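CdiI immunity protein (Yersinia kristensenii ATCC 33638, PDB 5E3E) binds the C-terminal RNase A-like toxin domain of the contact-dependent inhibition protein CdiA from the same strain and probably neutralises its nuclease activity. Local coordinates at the interface of chains A and B. Coordinates in Å, arbitrary orientation; residue numbers count along the deposited sequence, not the author numbering. Chains: chain A, CdiI immunity protein; chain B, Large exoprotein involved in heme utilization or adhesion.

Contact 1: the interface of chains A and B. Residues chain A 12, 16, 39-40; chain B 61-63.
A:Tyr12 of the immunity protein puts its phenol against B:Lys61 and B:Tyr63 of the RNase A-like toxin, and its ring and its hydroxyl do different work. The terminal methylene CE of B:Lys61 lies over a face of the ring, 3.6 Å from the centroid of A:Tyr12, in a CH-pi contact whose exact closeness is doubtful. Lysine suits this place because its last methylene can cover a ring while its amine goes on to a polar partner: bends at chi3 and chi4 return NZ to its own chain, where it gives a 2.7 Å hydrogen bond to the backbone O of B:Tyr63, in the carbonyl plane and on a lone pair.

The A:Tyr12 hydroxyl, OH, accepts the backbone N-H of B:Tyr63 at 2.9 Å and donates to the carboxylate oxygen OE2 of A:Glu40, which it meets from above the carboxylate plane. Tyrosine suits the place because its hydroxyl can accept and donate at once, which should limit its rotation. A chi1 of 177° sets the ring of A:Tyr12 opposite its own backbone N and carries the hydroxyl out to the toxin loop. A:Glu40 turns both carboxylate oxygens to the backbone N of B:Gly62, at 3.2 Å from OE1 and 3.1 Å from OE2, each on its syn side. Glycine, with no side chain, may ease the approach of A:Glu40 and A:Thr39, whose methyl CG2 meets its CA. A water joins A:Thr39 OG1 to the phenolic OH of B:Tyr63.

On chain A the site combines helix 8-17 with the end of helix 29-39 and the residue that follows; on chain B it spans the loop entering strand 63-68 and that strand's first residue.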
loop_
_atom_site.group_PDB
_atom_site.type_symbol
_atom_site.label_atom_id
_atom_site.label_comp_id
_atom_site.label_asym_id
_atom_site.label_seq_id
_atom_site.Cartn_x
_atom_site.Cartn_y
_atom_site.Cartn_z
ATOM N N TYR A 12 -0.450 -7.781 0.715
ATOM C CA TYR A 12 -0.620 -7.444 -0.691
ATOM C C TYR A 12 -1.869 -6.580 -0.909
ATOM O O TYR A 12 -1.758 -5.517 -1.531
ATOM C CB TYR A 12 -0.696 -8.711 -1.545
ATOM C CG TYR A 12 -0.932 -8.456 -3.007
ATOM C CD1 TYR A 12 0.043 -7.851 -3.796
ATOM C CD2 TYR A 12 -2.122 -8.778 -3.587
ATOM C CE1 TYR A 12 -0.165 -7.609 -5.147
ATOM C CE2 TYR A 12 -2.353 -8.522 -4.925
ATOM C CZ TYR A 12 -1.377 -7.958 -5.719
ATOM O OH TYR A 12 -1.603 -7.724 -7.088
ATOM N N CYS A 16 -0.706 -2.860 -1.811
ATOM C CA CYS A 16 -0.722 -2.624 -3.241
ATOM C C CYS A 16 -2.060 -2.040 -3.677
ATOM O O CYS A 16 -2.096 -1.268 -4.649
ATOM C CB CYS A 16 -0.402 -3.875 -4.043
ATOM S SG CYS A 16 1.331 -4.372 -3.926
ATOM N N THR A 39 -9.313 -8.508 -10.588
ATOM C CA THR A 39 -7.970 -8.611 -11.125
ATOM C C THR A 39 -7.261 -9.888 -10.682
ATOM O O THR A 39 -6.604 -10.557 -11.510
ATOM C CB THR A 39 -7.138 -7.370 -10.692
ATOM O OG1 THR A 39 -7.773 -6.182 -11.169
ATOM C CG2 THR A 39 -5.733 -7.437 -11.266
ATOM N N GLU A 40 -7.413 -10.256 -9.407
ATOM C CA GLU A 40 -6.635 -11.334 -8.818
ATOM C C GLU A 40 -7.361 -12.675 -8.939
ATOM O O GLU A 40 -8.572 -12.727 -9.216
ATOM C CB GLU A 40 -6.307 -11.045 -7.362
ATOM C CG GLU A 40 -5.647 -9.683 -7.107
ATOM C CD GLU A 40 -4.320 -9.469 -7.832
ATOM O OE1 GLU A 40 -3.646 -10.465 -8.145
ATOM O OE2 GLU A 40 -3.866 -8.305 -8.014
ATOM N N LYS B 61 -0.191 -12.239 -10.397
ATOM C CA LYS B 61 -0.522 -11.064 -9.594
ATOM C C LYS B 61 -0.658 -9.785 -10.431
ATOM O O LYS B 61 0.105 -9.563 -11.383
ATOM C CB LYS B 61 0.543 -10.845 -8.521
ATOM C CG LYS B 61 0.481 -11.820 -7.356
ATOM C CD LYS B 61 1.633 -11.531 -6.416
ATOM C CE LYS B 61 1.518 -10.096 -5.906
ATOM N NZ LYS B 61 2.795 -9.337 -5.921
ATOM N N GLY B 62 -1.622 -8.938 -10.068
ATOM C CA GLY B 62 -1.825 -7.681 -10.778
ATOM C C GLY B 62 -0.711 -6.676 -10.557
ATOM O O GLY B 62 -0.408 -5.863 -11.458
ATOM N N TYR B 63 -0.127 -6.704 -9.365
ATOM C CA TYR B 63 0.897 -5.724 -8.950
ATOM C C TYR B 63 2.022 -6.423 -8.222
ATOM O O TYR B 63 1.865 -7.563 -7.783
ATOM C CB TYR B 63 0.271 -4.651 -8.028
ATOM C CG TYR B 63 -0.897 -3.966 -8.691
ATOM C CD1 TYR B 63 -2.186 -4.504 -8.614
ATOM C CD2 TYR B 63 -0.697 -2.861 -9.512
ATOM C CE1 TYR B 63 -3.261 -3.914 -9.269
ATOM C CE2 TYR B 63 -1.756 -2.257 -10.174
ATOM C CZ TYR B 63 -3.036 -2.772 -10.059
ATOM O OH TYR B 63 -4.127 -2.214 -10.728
HETATM O O HOH W 1 -6.306 -3.651 -11.153
#

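Contact 2: the interface of chains A and B. Residues chain A 21, 24-25; chain B 4, 7.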
loop_
_atom_site.group_PDB
_atom_site.type_symbol
_atom_site.label_atom_id
_atom_site.label_comp_id
_atom_site.label_asym_id
_atom_site.label_seq_id
_atom_site.Cartn_x
_atom_site.Cartn_y
_atom_site.Cartn_z
ATOM N N ASP A 21 -2.733 6.116 -3.037
ATOM C CA ASP A 21 -3.452 6.594 -4.202
ATOM C C ASP A 21 -4.693 5.773 -4.578
ATOM O O ASP A 21 -5.192 5.903 -5.702
ATOM C CB ASP A 21 -2.507 6.626 -5.386
ATOM C CG ASP A 21 -1.219 7.368 -5.077
ATOM O OD1 ASP A 21 -1.285 8.468 -4.528
ATOM O OD2 ASP A 21 -0.151 6.831 -5.358
ATOM N N VAL A 24 -7.665 7.444 -6.471
ATOM C CA VAL A 24 -7.395 7.831 -7.874
ATOM C C VAL A 24 -7.288 6.615 -8.797
ATOM O O VAL A 24 -7.807 6.601 -9.920
ATOM C CB VAL A 24 -6.111 8.679 -7.958
ATOM C CG1 VAL A 24 -6.007 9.258 -9.363
ATOM C CG2 VAL A 24 -6.173 9.762 -6.906
ATOM N N LEU A 25 -6.667 5.554 -8.296
ATOM C CA LEU A 25 -6.515 4.329 -9.063
ATOM C C LEU A 25 -7.784 3.542 -9.183
ATOM O O LEU A 25 -8.091 3.034 -10.259
ATOM C CB LEU A 25 -5.492 3.380 -8.429
ATOM C CG LEU A 25 -4.050 3.719 -8.664
ATOM C CD1 LEU A 25 -3.196 2.950 -7.641
ATOM C CD2 LEU A 25 -3.666 3.387 -10.105
ATOM N N LEU B 4 1.241 8.513 -11.141
ATOM C CA LEU B 4 0.820 8.754 -9.761
ATOM C C LEU B 4 1.964 8.995 -8.794
ATOM O O LEU B 4 1.771 9.634 -7.761
ATOM C CB LEU B 4 -0.082 7.650 -9.228
ATOM C CG LEU B 4 -1.418 7.528 -9.998
ATOM C CD1 LEU B 4 -2.228 6.392 -9.454
ATOM C CD2 LEU B 4 -2.248 8.792 -9.983
ATOM N N ARG B 7 2.237 12.495 -7.443
ATOM C CA ARG B 7 1.460 12.918 -6.258
ATOM C C ARG B 7 2.331 12.868 -4.976
ATOM O O ARG B 7 1.893 13.323 -3.903
ATOM C CB ARG B 7 0.239 12.009 -6.066
ATOM C CG ARG B 7 -0.761 12.171 -7.187
ATOM C CD ARG B 7 -1.792 11.071 -7.227
ATOM N NE ARG B 7 -2.188 10.631 -5.911
ATOM C CZ ARG B 7 -2.893 11.341 -5.023
ATOM N NH1 ARG B 7 -3.287 12.564 -5.299
ATOM N NH2 ARG B 7 -3.177 10.798 -3.838
#
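The guanidinium of B:Arg7, near the start of the toxin chain, a member of the RNase A superfamily, has the methyl CG2 of A:Val24 over the centre of one face, 4.1 Å above the plane, and the carboxylate of A:Asp21 at its edge. Carboxylate and guanidinium are turned 78° from each other, nearly perpendicular, so this is not the parallel, two-oxygen pairing often seen between arginine and aspartate. Instead OD1 of A:Asp21 takes the N-H of B:Arg7 NE at 2.7 Å, a salt bridge with an angle of 156° at the hydrogen. The oxygen lies close to the guanidinium plane, whereas the donor comes from well above the carboxylate plane. A second bond to the same OD1, from NH2, is weak.

Arginine suits the site because its cation is flat: the edge can serve an acid while the face receives a methyl group. A bend at chi3 (37°) in the B:Arg7 chain turns the guanidinium so that NE, the nitrogen nearest the backbone, faces A:Asp21. Aspartate, on the residue just before helix 22-25, reaches out towards the toxin with its carboxylate.

Beside the ion pair, B:Leu4 reaches across with its two methyl branches divided between neighbours. CD2 lies 3.8 Å from CG1 of A:Val24. CD1 presses on A:Leu25, 3.3 Å from its CG and 3.4 Å from its CD2, closer than carbons normally pack. Branched leucine can thus touch two residues of helix 22-25, and the two methyls of A:Val24 are likewise shared, one to B:Leu4 and one to B:Arg7. Both toxin residues come from the 3-10 helix 4-8, where a spacing of three residues places B:Leu4 and B:Arg7 on the same side.

Contact 1 and contact 2 lie about 16 Å apart, measured between the centres of their C-alpha atoms, and share no residue or secondary-structure element. Both belong to the interface of one immunity protein with one toxin domain. On chain A the sites follow closely in sequence, from helix 8-17 to helix 22-25, with the end of helix 29-39 added at contact 1. On chain B they come from distant stretches, the N-terminal 3-10 helix and the start of strand 63-68. Touching the toxin at two separated places should fix the relative orientation of the partners and favour recognition of the cognate toxin.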